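Alginate biosynthesis protein AlgX (Pseudomonas aeruginosa, PDB 4KNC) takes part in O-acetylating the exopolysaccharide alginate and protects the polymer from degradation as it crosses the periplasm. Local coordinates at residues Arg76-Glu80 against Phe286-Lys292; Pro235-Gly241 against Ala261-Ala267; Asp318-Ser322 against Tyr355-Val359. One frame throughout, in Å; residues are numbered along the deposited sequence.

Contact 1. Residues Arg76-Glu80 against Phe286-Lys292; sequences RKGIE and FHKNPPK
In Lys-77, chi1 to chi3, all t, carry CE to 4.2 Å from Phe-286 CE2 and 4.0 Å from Pro-290 CB; chi4 p then turns NZ to a contact 3.8 Å from His-287 CD2, at the edge of an imidazole whose NE2 is hydrogen-bonded to Leu-316 O. Ile-79 (mt) places CD1 3.7 Å from Phe-286 CZ and 4.2 Å from Pro-290 CB, with CG2 4.2 Å from Pro-291 CG; the t rotamer of Phe-286 turns its ring to Ile-79 CD1 and Lys-77 CE. Between Lys-77 and Ile-79 in sequence, Gly-78 (phi/psi 83/28) ends helix 61-76 in a Schellman motif and leads into strand 80-85, an edge strand of the parallel sheet in the SGNH hydrolase-like domain. In the other segment, helix 284-288 gives way at Asn-289 to extended Pro-290 and Pro-291. Ile-79 and Lys-292 align (CA to CA 4.9 Å), and Glu-80 N donates to Lys-292 O at 2.9 Å and 177°. Glu-80 OE1 accepts from Trp-127, while Lys-292 reaches Gln-236.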
ATOM      1  N   ARG A  76       7.266  -6.461 -17.539  1.00 43.05           N
ATOM      2  CA  ARG A  76       8.486  -7.017 -18.130  1.00 52.06           C
ATOM      3  C   ARG A  76       8.920  -8.269 -17.390  1.00 49.22           C
ATOM      4  O   ARG A  76       9.528  -9.155 -17.969  1.00 51.86           O
ATOM      5  CB  ARG A  76       9.642  -6.018 -18.071  1.00 58.62           C
ATOM      6  CG  ARG A  76       9.576  -4.868 -19.049  1.00 67.08           C
ATOM      7  CD  ARG A  76      10.971  -4.266 -19.270  1.00 80.38           C
ATOM      8  NE  ARG A  76      11.686  -3.998 -18.018  1.00 88.96           N
ATOM      9  CZ  ARG A  76      12.635  -4.785 -17.511  1.00 91.31           C
ATOM     10  NH1 ARG A  76      13.230  -4.468 -16.369  1.00 84.02           N
ATOM     11  NH2 ARG A  76      12.983  -5.897 -18.147  1.00 95.31           N
ATOM     12  N   LYS A  77       8.620  -8.328 -16.097  1.00 48.36           N
ATOM     13  CA  LYS A  77       9.043  -9.449 -15.267  1.00 48.54           C
ATOM     14  C   LYS A  77       8.001 -10.580 -15.293  1.00 47.66           C
ATOM     15  O   LYS A  77       8.153 -11.593 -14.609  1.00 48.42           O
ATOM     16  CB  LYS A  77       9.309  -8.966 -13.835  1.00 56.86           C
ATOM     17  CG  LYS A  77      10.107  -9.928 -12.959  1.00 67.71           C
ATOM     18  CD  LYS A  77      10.258  -9.389 -11.537  1.00 77.45           C
ATOM     19  CE  LYS A  77      10.758 -10.458 -10.565  1.00 81.53           C
ATOM     20  NZ  LYS A  77      12.055 -11.065 -10.990  1.00 83.99           N
ATOM     21  N   GLY A  78       6.952 -10.406 -16.098  1.00 41.54           N
ATOM     22  CA  GLY A  78       5.869 -11.375 -16.182  1.00 43.74           C
ATOM     23  C   GLY A  78       4.796 -11.236 -15.099  1.00 49.50           C
ATOM     24  O   GLY A  78       4.133 -12.215 -14.743  1.00 50.20           O
ATOM     25  N   ILE A  79       4.617 -10.019 -14.586  1.00 42.92           N
ATOM     26  CA  ILE A  79       3.633  -9.759 -13.531  1.00 40.55           C
ATOM     27  C   ILE A  79       2.543  -8.780 -13.979  1.00 42.16           C
ATOM     28  O   ILE A  79       2.835  -7.656 -14.397  1.00 40.06           O
ATOM     29  CB  ILE A  79       4.315  -9.211 -12.262  1.00 35.06           C
ATOM     30  CG1 ILE A  79       5.517 -10.079 -11.889  1.00 33.98           C
ATOM     31  CG2 ILE A  79       3.333  -9.148 -11.096  1.00 34.24           C
ATOM     32  CD1 ILE A  79       6.414  -9.441 -10.854  1.00 38.42           C
ATOM     33  N   GLU A  80       1.287  -9.220 -13.899  1.00 36.16           N
ATOM     34  CA  GLU A  80       0.149  -8.356 -14.204  1.00 35.04           C
ATOM     35  C   GLU A  80      -0.262  -7.654 -12.917  1.00 40.28           C
ATOM     36  O   GLU A  80      -0.276  -8.274 -11.852  1.00 38.10           O
ATOM     37  CB  GLU A  80      -1.031  -9.185 -14.722  1.00 28.78           C
ATOM     38  CG  GLU A  80      -0.780  -9.930 -16.018  1.00 32.05           C
ATOM     39  CD  GLU A  80      -0.927  -9.040 -17.237  1.00 39.06           C
ATOM     40  OE1 GLU A  80      -1.589  -7.983 -17.145  1.00 42.59           O
ATOM     41  OE2 GLU A  80      -0.374  -9.391 -18.290  1.00 52.49           O
ATOM     42  N   PHE A 286       9.893 -13.358  -3.587  1.00 50.62           N
ATOM     43  CA  PHE A 286       9.335 -12.577  -4.690  1.00 41.23           C
ATOM     44  C   PHE A 286      10.183 -12.735  -5.936  1.00 42.62           C
ATOM     45  O   PHE A 286       9.653 -12.999  -7.013  1.00 43.33           O
ATOM     46  CB  PHE A 286       9.191 -11.102  -4.332  1.00 42.14           C
ATOM     47  CG  PHE A 286       8.792 -10.231  -5.495  1.00 44.29           C
ATOM     48  CD1 PHE A 286       7.499 -10.264  -5.992  1.00 43.46           C
ATOM     49  CD2 PHE A 286       9.707  -9.364  -6.082  1.00 47.60           C
ATOM     50  CE1 PHE A 286       7.128  -9.454  -7.068  1.00 47.93           C
ATOM     51  CE2 PHE A 286       9.342  -8.553  -7.154  1.00 41.28           C
ATOM     52  CZ  PHE A 286       8.049  -8.601  -7.645  1.00 39.98           C
ATOM     53  N   HIS A 287      11.500 -12.612  -5.788  1.00 39.66           N
ATOM     54  CA  HIS A 287      12.380 -12.739  -6.952  1.00 46.62           C
ATOM     55  C   HIS A 287      12.663 -14.177  -7.372  1.00 53.34           C
ATOM     56  O   HIS A 287      12.941 -14.434  -8.548  1.00 57.74           O
ATOM     57  CB  HIS A 287      13.662 -11.928  -6.766  1.00 47.34           C
ATOM     58  CG  HIS A 287      13.406 -10.460  -6.693  1.00 55.45           C
ATOM     59  ND1 HIS A 287      13.309  -9.781  -5.496  1.00 52.74           N
ATOM     60  CD2 HIS A 287      13.149  -9.552  -7.664  1.00 55.72           C
ATOM     61  CE1 HIS A 287      13.039  -8.511  -5.735  1.00 48.71           C
ATOM     62  NE2 HIS A 287      12.931  -8.346  -7.041  1.00 56.60           N
ATOM     63  N   LYS A 288      12.578 -15.118  -6.435  1.00 57.50           N
ATOM     64  CA  LYS A 288      12.716 -16.518  -6.811  1.00 71.19           C
ATOM     65  C   LYS A 288      11.495 -16.972  -7.612  1.00 75.23           C
ATOM     66  O   LYS A 288      11.625 -17.435  -8.745  1.00 71.76           O
ATOM     67  CB  LYS A 288      12.931 -17.434  -5.605  1.00 71.07           C
ATOM     68  CG  LYS A 288      12.940 -18.905  -6.018  1.00 79.24           C
ATOM     69  N   ASN A 289      10.314 -16.817  -7.016  1.00 75.30           N
ATOM     70  CA  ASN A 289       9.060 -17.210  -7.654  1.00 67.40           C
ATOM     71  C   ASN A 289       8.086 -16.040  -7.769  1.00 55.71           C
ATOM     72  O   ASN A 289       7.165 -15.921  -6.960  1.00 45.55           O
ATOM     73  CB  ASN A 289       8.398 -18.333  -6.853  1.00 69.78           C
ATOM     74  CG  ASN A 289       9.345 -19.488  -6.570  1.00 74.28           C
ATOM     75  OD1 ASN A 289       9.980 -20.025  -7.480  1.00 71.12           O
ATOM     76  ND2 ASN A 289       9.450 -19.872  -5.300  1.00 70.82           N
ATOM     77  N   PRO A 290       8.285 -15.168  -8.771  1.00 45.41           N
ATOM     78  CA  PRO A 290       7.369 -14.025  -8.914  1.00 50.95           C
ATOM     79  C   PRO A 290       5.942 -14.454  -9.240  1.00 53.99           C
ATOM     80  O   PRO A 290       5.736 -15.408  -9.992  1.00 59.64           O
ATOM     81  CB  PRO A 290       7.973 -13.225 -10.082  1.00 52.65           C
ATOM     82  CG  PRO A 290       8.858 -14.197 -10.818  1.00 50.75           C
ATOM     83  CD  PRO A 290       9.371 -15.149  -9.767  1.00 48.45           C
ATOM     84  N   PRO A 291       4.955 -13.747  -8.683  1.00 44.48           N
ATOM     85  CA  PRO A 291       3.562 -14.093  -8.970  1.00 36.28           C
ATOM     86  C   PRO A 291       3.227 -13.741 -10.405  1.00 39.64           C
ATOM     87  O   PRO A 291       3.868 -12.857 -10.965  1.00 38.18           O
ATOM     88  CB  PRO A 291       2.786 -13.164  -8.042  1.00 40.67           C
ATOM     89  CG  PRO A 291       3.669 -11.929  -7.957  1.00 40.33           C
ATOM     90  CD  PRO A 291       5.078 -12.486  -7.929  1.00 44.07           C
ATOM     91  N   LYS A 292       2.243 -14.423 -10.985  1.00 33.16           N
ATOM     92  CA  LYS A 292       1.698 -14.050 -12.285  1.00 30.54           C
ATOM     93  C   LYS A 292       0.841 -12.800 -12.118  1.00 29.78           C
ATOM     94  O   LYS A 292       0.745 -11.964 -13.014  1.00 32.02           O
ATOM     95  CB  LYS A 292       0.819 -15.184 -12.821  1.00 35.10           C
ATOM     96  CG  LYS A 292       1.534 -16.515 -12.950  1.00 49.82           C
ATOM     97  CD  LYS A 292       2.452 -16.519 -14.160  1.00 56.35           C
ATOM     98  CE  LYS A 292       3.190 -17.841 -14.302  1.00 63.80           C
ATOM     99  NZ  LYS A 292       4.228 -18.006 -13.240  1.00 69.70           N
TER

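Contact 2. Residues Pro235-Gly241 against Ala261-Ala267; sequences PQIALVG and ADILNNA
A water replaces a direct backbone bond where this parallel pair begins: it accepts from Gln-236 N (2.9 Å) and donates to Asp-262 O (2.7 Å). Leu-264 N then donates to Ile-237 O (2.8 Å), Leu-239 N to Leu-264 O (2.7 Å) and Asn-266 N to Leu-239 O (2.8 Å), setting Ala-238 beside Leu-264 (CA to CA 4.5 Å). The axes of the short strands 237-240 and 263-265 approach to 4.5 Å, crossing at -31°. On one face Ile-237 (mt) puts CG2 3.5 Å from Ile-263 CD1, and Leu-239 CB lies 3.8 Å from Ile-263 CG2; on the other, Ala-238 CB meets Leu-264 CB at 4.3 Å. Asn-265 (chi1 t) closes an Asx turn, OD1 accepting from Ala-267 N (2.9 Å); the Ala-267 side chain lies about 7 Å from that of Ser-243, the inferred nucleophile. Helix 251-259, the beta-alpha-beta crossover, covers Leu-239 and Ile-263, Tyr-280 packs on Ala-238, and strand 293-298 hydrogen-bonds along the far edge of strand 237-240.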
ATOM      1  N   PRO A 235       1.166 -21.428  -5.700  1.00 52.40           N
ATOM      2  CA  PRO A 235       0.337 -20.212  -5.729  1.00 45.37           C
ATOM      3  C   PRO A 235       0.939 -19.152  -6.639  1.00 48.00           C
ATOM      4  O   PRO A 235       2.157 -19.005  -6.686  1.00 55.38           O
ATOM      5  CB  PRO A 235       0.355 -19.735  -4.268  1.00 40.85           C
ATOM      6  CG  PRO A 235       0.535 -20.998  -3.487  1.00 49.34           C
ATOM      7  CD  PRO A 235       1.513 -21.810  -4.320  1.00 54.55           C
ATOM      8  N   GLN A 236       0.088 -18.416  -7.346  1.00 41.63           N
ATOM      9  CA  GLN A 236       0.535 -17.558  -8.437  1.00 30.46           C
ATOM     10  C   GLN A 236      -0.014 -16.143  -8.306  1.00 37.50           C
ATOM     11  O   GLN A 236       0.213 -15.302  -9.182  1.00 37.71           O
ATOM     12  CB  GLN A 236       0.080 -18.159  -9.771  1.00 36.54           C
ATOM     13  CG  GLN A 236       0.708 -19.512 -10.073  1.00 48.52           C
ATOM     14  CD  GLN A 236       2.213 -19.412 -10.208  1.00 54.60           C
ATOM     15  OE1 GLN A 236       2.735 -18.383 -10.637  1.00 52.29           O
ATOM     16  NE2 GLN A 236       2.920 -20.472  -9.824  1.00 60.11           N
ATOM     17  N   ILE A 237      -0.755 -15.895  -7.222  1.00 33.51           N
ATOM     18  CA  ILE A 237      -1.377 -14.593  -6.970  1.00 29.61           C
ATOM     19  C   ILE A 237      -0.995 -14.073  -5.580  1.00 31.44           C
ATOM     20  O   ILE A 237      -1.127 -14.786  -4.592  1.00 32.89           O
ATOM     21  CB  ILE A 237      -2.920 -14.656  -7.070  1.00 28.93           C
ATOM     22  CG1 ILE A 237      -3.353 -15.279  -8.407  1.00 38.00           C
ATOM     23  CG2 ILE A 237      -3.507 -13.258  -6.903  1.00 28.45           C
ATOM     24  CD1 ILE A 237      -4.864 -15.254  -8.641  1.00 33.55           C
ATOM     25  N   ALA A 238      -0.517 -12.833  -5.523  1.00 34.79           N
ATOM     26  CA  ALA A 238      -0.066 -12.223  -4.281  1.00 32.70           C
ATOM     27  C   ALA A 238      -0.852 -10.961  -4.019  1.00 31.17           C
ATOM     28  O   ALA A 238      -1.204 -10.234  -4.945  1.00 37.60           O
ATOM     29  CB  ALA A 238       1.416 -11.901  -4.359  1.00 37.58           C
ATOM     30  N   LEU A 239      -1.124 -10.710  -2.747  1.00 30.60           N
ATOM     31  CA  LEU A 239      -1.892  -9.560  -2.330  1.00 29.89           C
ATOM     32  C   LEU A 239      -1.021  -8.675  -1.456  1.00 34.12           C
ATOM     33  O   LEU A 239      -0.447  -9.134  -0.465  1.00 32.47           O
ATOM     34  CB  LEU A 239      -3.123 -10.018  -1.547  1.00 30.85           C
ATOM     35  CG  LEU A 239      -3.984  -8.953  -0.871  1.00 29.49           C
ATOM     36  CD1 LEU A 239      -4.507  -7.927  -1.871  1.00 27.66           C
ATOM     37  CD2 LEU A 239      -5.130  -9.624  -0.133  1.00 25.27           C
ATOM     38  N   VAL A 240      -0.907  -7.408  -1.829  1.00 31.43           N
ATOM     39  CA  VAL A 240      -0.228  -6.438  -0.985  1.00 32.60           C
ATOM     40  C   VAL A 240      -1.238  -5.348  -0.659  1.00 35.17           C
ATOM     41  O   VAL A 240      -2.064  -4.999  -1.504  1.00 32.30           O
ATOM     42  CB  VAL A 240       1.065  -5.876  -1.635  1.00 31.65           C
ATOM     43  CG1 VAL A 240       2.126  -6.965  -1.688  1.00 26.58           C
ATOM     44  CG2 VAL A 240       0.793  -5.310  -3.034  1.00 26.11           C
ATOM     45  N   GLY A 241      -1.207  -4.849   0.574  1.00 31.55           N
ATOM     46  CA  GLY A 241      -2.280  -3.994   1.042  1.00 30.72           C
ATOM     47  C   GLY A 241      -2.133  -3.501   2.464  1.00 33.80           C
ATOM     48  O   GLY A 241      -1.057  -3.573   3.047  1.00 30.56           O
ATOM     49  N   ALA A 261      -8.527 -19.524  -6.721  1.00 36.05           N
ATOM     50  CA  ALA A 261      -7.062 -19.529  -6.683  1.00 35.07           C
ATOM     51  C   ALA A 261      -6.529 -19.187  -5.301  1.00 33.27           C
ATOM     52  O   ALA A 261      -7.158 -18.407  -4.578  1.00 31.41           O
ATOM     53  CB  ALA A 261      -6.516 -18.537  -7.688  1.00 33.97           C
ATOM     54  N   ASP A 262      -5.371 -19.753  -4.949  1.00 36.57           N
ATOM     55  CA  ASP A 262      -4.627 -19.347  -3.747  1.00 37.55           C
ATOM     56  C   ASP A 262      -4.196 -17.877  -3.801  1.00 34.30           C
ATOM     57  O   ASP A 262      -3.739 -17.383  -4.830  1.00 37.47           O
ATOM     58  CB  ASP A 262      -3.383 -20.222  -3.538  1.00 43.85           C
ATOM     59  CG  ASP A 262      -3.688 -21.511  -2.784  1.00 55.35           C
ATOM     60  OD1 ASP A 262      -4.605 -21.502  -1.942  1.00 54.71           O
ATOM     61  OD2 ASP A 262      -3.015 -22.533  -3.025  1.00 58.92           O
ATOM     62  N   ILE A 263      -4.347 -17.178  -2.685  1.00 30.90           N
ATOM     63  CA  ILE A 263      -3.927 -15.784  -2.613  1.00 33.26           C
ATOM     64  C   ILE A 263      -2.884 -15.640  -1.520  1.00 39.64           C
ATOM     65  O   ILE A 263      -3.197 -15.777  -0.337  1.00 34.43           O
ATOM     66  CB  ILE A 263      -5.120 -14.858  -2.301  1.00 34.57           C
ATOM     67  CG1 ILE A 263      -6.245 -15.048  -3.328  1.00 33.78           C
ATOM     68  CG2 ILE A 263      -4.671 -13.415  -2.237  1.00 33.92           C
ATOM     69  CD1 ILE A 263      -6.020 -14.354  -4.650  1.00 31.43           C
ATOM     70  N   LEU A 264      -1.638 -15.385  -1.906  1.00 42.60           N
ATOM     71  CA  LEU A 264      -0.587 -15.102  -0.927  1.00 40.16           C
ATOM     72  C   LEU A 264      -0.789 -13.732  -0.322  1.00 39.25           C
ATOM     73  O   LEU A 264      -0.560 -12.730  -0.993  1.00 37.78           O
ATOM     74  CB  LEU A 264       0.783 -15.136  -1.595  1.00 44.08           C
ATOM     75  CG  LEU A 264       1.122 -16.430  -2.326  1.00 54.86           C
ATOM     76  CD1 LEU A 264       2.395 -16.245  -3.135  1.00 62.17           C
ATOM     77  CD2 LEU A 264       1.273 -17.573  -1.336  1.00 49.24           C
ATOM     78  N   ASN A 265      -1.195 -13.685   0.948  1.00 34.13           N
ATOM     79  CA  ASN A 265      -1.464 -12.421   1.624  1.00 35.19           C
ATOM     80  C   ASN A 265      -0.214 -11.802   2.265  1.00 41.77           C
ATOM     81  O   ASN A 265       0.310 -12.335   3.236  1.00 47.53           O
ATOM     82  CB  ASN A 265      -2.541 -12.631   2.689  1.00 34.32           C
ATOM     83  CG  ASN A 265      -3.060 -11.329   3.270  1.00 36.15           C
ATOM     84  OD1 ASN A 265      -2.435 -10.281   3.142  1.00 39.23           O
ATOM     85  ND2 ASN A 265      -4.216 -11.393   3.921  1.00 35.25           N
ATOM     86  N   ASN A 266       0.244 -10.671   1.734  1.00 30.37           N
ATOM     87  CA  ASN A 266       1.383  -9.961   2.314  1.00 30.17           C
ATOM     88  C   ASN A 266       1.015  -8.567   2.818  1.00 36.22           C
ATOM     89  O   ASN A 266       1.883  -7.691   2.951  1.00 39.19           O
ATOM     90  CB  ASN A 266       2.541  -9.865   1.299  1.00 38.76           C
ATOM     91  CG  ASN A 266       3.136 -11.238   0.940  1.00 47.73           C
ATOM     92  OD1 ASN A 266       3.005 -11.705  -0.186  1.00 50.54           O
ATOM     93  ND2 ASN A 266       3.802 -11.870   1.900  1.00 51.31           N
ATOM     94  N   ALA A 267      -0.270  -8.361   3.107  1.00 28.25           N
ATOM     95  CA  ALA A 267      -0.741  -7.073   3.600  1.00 33.80           C
ATOM     96  C   ALA A 267      -0.027  -6.704   4.900  1.00 38.32           C
ATOM     97  O   ALA A 267       0.365  -7.587   5.666  1.00 34.88           O
ATOM     98  CB  ALA A 267      -2.241  -7.108   3.835  1.00 33.72           C
TER
HETATM   99  O   HOH W   1      -2.766 -18.817  -6.872  1.00 35.54           O

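Contact 3. Residues Asp318-Ser322 against Tyr355-Val359; sequences DNGCS and YVADV
At the entrance to the C-terminal carbohydrate-binding module, a type II' beta turn from Asn-319 to Ser-322 rests on strand 355-361, an inner strand of an antiparallel beta sheet. The turn is closed by Ser-322 N donating to Asn-319 O at 2.9 Å. Asn-319 (phi/psi 58/33) is also the C' residue of the Schellman motif that ends helix 307-316, so the linker passes directly from helix end to turn. Gly-320 takes phi/psi 54/-113, followed by Cys-321 at -104/-2; an ideal CB on Gly-320 would lie 2.9 Å from Asp-358 OD2, a clash. Register is set by Cys-321 and Asp-358, whose CA atoms are 5.9 Å apart. Val-356 and Asp-358 both direct their CA-to-CB bonds toward the turn, while Ala-357 points away. Asp-358 has chi1 t; its OD2 forms a salt bridge with Arg-396, which in turn donates to Asn-319 OD1. Cys-321, chi1 m, is disulfide-bonded to Cys-434 of neighbouring strand 428-435, and its SG lies 4.4 Å from Val-356 CG1 and 3.8 Å from Val-356 O. The bond across the interface runs from Cys-321 N to Asp-358 OD2, 3.0 Å long with an angle of 161° at the hydrogen.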
ATOM      1  N   ASP A 318      13.738  -5.842  -9.843  1.00 58.65           N
ATOM      2  CA  ASP A 318      14.867  -6.731 -10.158  1.00 50.11           C
ATOM      3  C   ASP A 318      15.863  -6.918  -9.019  1.00 51.78           C
ATOM      4  O   ASP A 318      17.062  -7.028  -9.252  1.00 65.79           O
ATOM      5  CB  ASP A 318      15.618  -6.256 -11.403  1.00 47.41           C
ATOM      6  CG  ASP A 318      14.827  -6.463 -12.663  1.00 69.27           C
ATOM      7  OD1 ASP A 318      13.822  -5.741 -12.838  1.00 81.00           O
ATOM      8  OD2 ASP A 318      15.201  -7.346 -13.471  1.00 69.78           O
ATOM      9  N   ASN A 319      15.362  -6.958  -7.793  1.00 56.08           N
ATOM     10  CA  ASN A 319      16.172  -7.314  -6.631  1.00 60.46           C
ATOM     11  C   ASN A 319      17.401  -6.426  -6.377  1.00 67.53           C
ATOM     12  O   ASN A 319      18.420  -6.901  -5.877  1.00 69.48           O
ATOM     13  CB  ASN A 319      16.588  -8.791  -6.701  1.00 53.88           C
ATOM     14  CG  ASN A 319      16.683  -9.429  -5.326  1.00 62.57           C
ATOM     15  OD1 ASN A 319      16.560  -8.744  -4.299  1.00 55.68           O
ATOM     16  ND2 ASN A 319      16.911 -10.739  -5.292  1.00 62.31           N
ATOM     17  N   GLY A 320      17.294  -5.143  -6.711  1.00 63.93           N
ATOM     18  CA  GLY A 320      18.375  -4.196  -6.483  1.00 66.14           C
ATOM     19  C   GLY A 320      19.712  -4.613  -7.069  1.00 68.00           C
ATOM     20  O   GLY A 320      19.880  -4.693  -8.292  1.00 62.16           O
ATOM     21  N   CYS A 321      20.672  -4.886  -6.189  1.00 72.60           N
ATOM     22  CA  CYS A 321      22.009  -5.294  -6.624  1.00 78.69           C
ATOM     23  C   CYS A 321      22.250  -6.788  -6.452  1.00 75.74           C
ATOM     24  O   CYS A 321      23.320  -7.289  -6.794  1.00 71.65           O
ATOM     25  CB  CYS A 321      23.084  -4.516  -5.861  1.00 75.63           C
ATOM     26  SG  CYS A 321      23.098  -2.749  -6.197  1.00 78.86           S
ATOM     27  N   SER A 322      21.258  -7.485  -5.906  1.00 76.62           N
ATOM     28  CA  SER A 322      21.386  -8.905  -5.606  1.00 76.22           C
ATOM     29  C   SER A 322      21.653  -9.711  -6.875  1.00 77.16           C
ATOM     30  O   SER A 322      21.029  -9.479  -7.913  1.00 78.58           O
ATOM     31  CB  SER A 322      20.132  -9.415  -4.887  1.00 74.46           C
ATOM     32  OG  SER A 322      20.316 -10.732  -4.403  1.00 73.59           O
ATOM     33  N   TYR A 355      22.190   4.448 -12.121  1.00 63.95           N
ATOM     34  CA  TYR A 355      22.789   3.628 -11.057  1.00 56.50           C
ATOM     35  C   TYR A 355      21.867   3.386  -9.856  1.00 52.62           C
ATOM     36  O   TYR A 355      20.911   4.134  -9.642  1.00 49.42           O
ATOM     37  CB  TYR A 355      24.158   4.178 -10.621  1.00 62.61           C
ATOM     38  CG  TYR A 355      25.337   3.502 -11.315  1.00 66.10           C
ATOM     39  CD1 TYR A 355      25.745   3.892 -12.587  1.00 61.86           C
ATOM     40  CD2 TYR A 355      26.030   2.465 -10.697  1.00 63.20           C
ATOM     41  CE1 TYR A 355      26.818   3.272 -13.221  1.00 67.18           C
ATOM     42  CE2 TYR A 355      27.097   1.839 -11.322  1.00 64.18           C
ATOM     43  CZ  TYR A 355      27.490   2.246 -12.579  1.00 65.53           C
ATOM     44  OH  TYR A 355      28.554   1.618 -13.188  1.00 65.61           O
ATOM     45  N   VAL A 356      22.167   2.340  -9.081  1.00 50.81           N
ATOM     46  CA  VAL A 356      21.280   1.900  -7.999  1.00 48.80           C
ATOM     47  C   VAL A 356      22.022   1.555  -6.689  1.00 54.49           C
ATOM     48  O   VAL A 356      23.137   1.025  -6.708  1.00 54.59           O
ATOM     49  CB  VAL A 356      20.385   0.719  -8.482  1.00 64.85           C
ATOM     50  CG1 VAL A 356      19.801  -0.077  -7.319  1.00 65.19           C
ATOM     51  CG2 VAL A 356      19.276   1.239  -9.392  1.00 59.51           C
ATOM     52  N   ALA A 357      21.400   1.880  -5.556  1.00 50.68           N
ATOM     53  CA  ALA A 357      21.955   1.597  -4.233  1.00 55.72           C
ATOM     54  C   ALA A 357      21.199   0.483  -3.498  1.00 56.59           C
ATOM     55  O   ALA A 357      19.964   0.406  -3.558  1.00 60.49           O
ATOM     56  CB  ALA A 357      21.961   2.862  -3.386  1.00 59.66           C
ATOM     57  N   ASP A 358      21.959  -0.353  -2.792  1.00 52.88           N
ATOM     58  CA  ASP A 358      21.445  -1.509  -2.068  1.00 50.98           C
ATOM     59  C   ASP A 358      22.090  -1.537  -0.688  1.00 48.94           C
ATOM     60  O   ASP A 358      23.311  -1.607  -0.575  1.00 58.59           O
ATOM     61  CB  ASP A 358      21.797  -2.797  -2.828  1.00 57.01           C
ATOM     62  CG  ASP A 358      20.959  -3.991  -2.388  1.00 54.46           C
ATOM     63  OD1 ASP A 358      20.567  -4.050  -1.201  1.00 51.95           O
ATOM     64  OD2 ASP A 358      20.690  -4.870  -3.234  1.00 52.62           O
ATOM     65  N   VAL A 359      21.277  -1.506   0.361  1.00 47.85           N
ATOM     66  CA  VAL A 359      21.785  -1.208   1.703  1.00 57.99           C
ATOM     67  C   VAL A 359      21.154  -2.058   2.812  1.00 63.10           C
ATOM     68  O   VAL A 359      19.939  -2.130   2.921  1.00 60.32           O
ATOM     69  CB  VAL A 359      21.519   0.276   2.051  1.00 52.40           C
ATOM     70  CG1 VAL A 359      21.915   0.576   3.483  1.00 49.09           C
ATOM     71  CG2 VAL A 359      22.241   1.194   1.081  1.00 47.17           C
TER

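How the contacts relate
Contacts 1 and 2 share the four-stranded parallel sheet of the SGNH hydrolase-like domain, ordered 80-85, 293-298, 237-240, 263-265. Contact 1 lies where the first two strands begin and contact 2 joins the last two; in sequence, both segments of contact 2 fall between those of contact 1. Their centres are about 12 Å apart, and they meet directly: Lys-292 NZ lies 3.0 Å from Gln-236 OE1, a probable hydrogen bond. Contact 3 follows in the chain, at the junction with the carbohydrate-binding module, whose strand 355-361 it meets; its centre is about 17 Å from contact 1 and about 24 Å from contact 2. His-287 NE2 approaches Asn-319 N to 2.9 Å, so contact 1 borders the interdomain linker, while contact 2 extends toward the inferred catalytic residues.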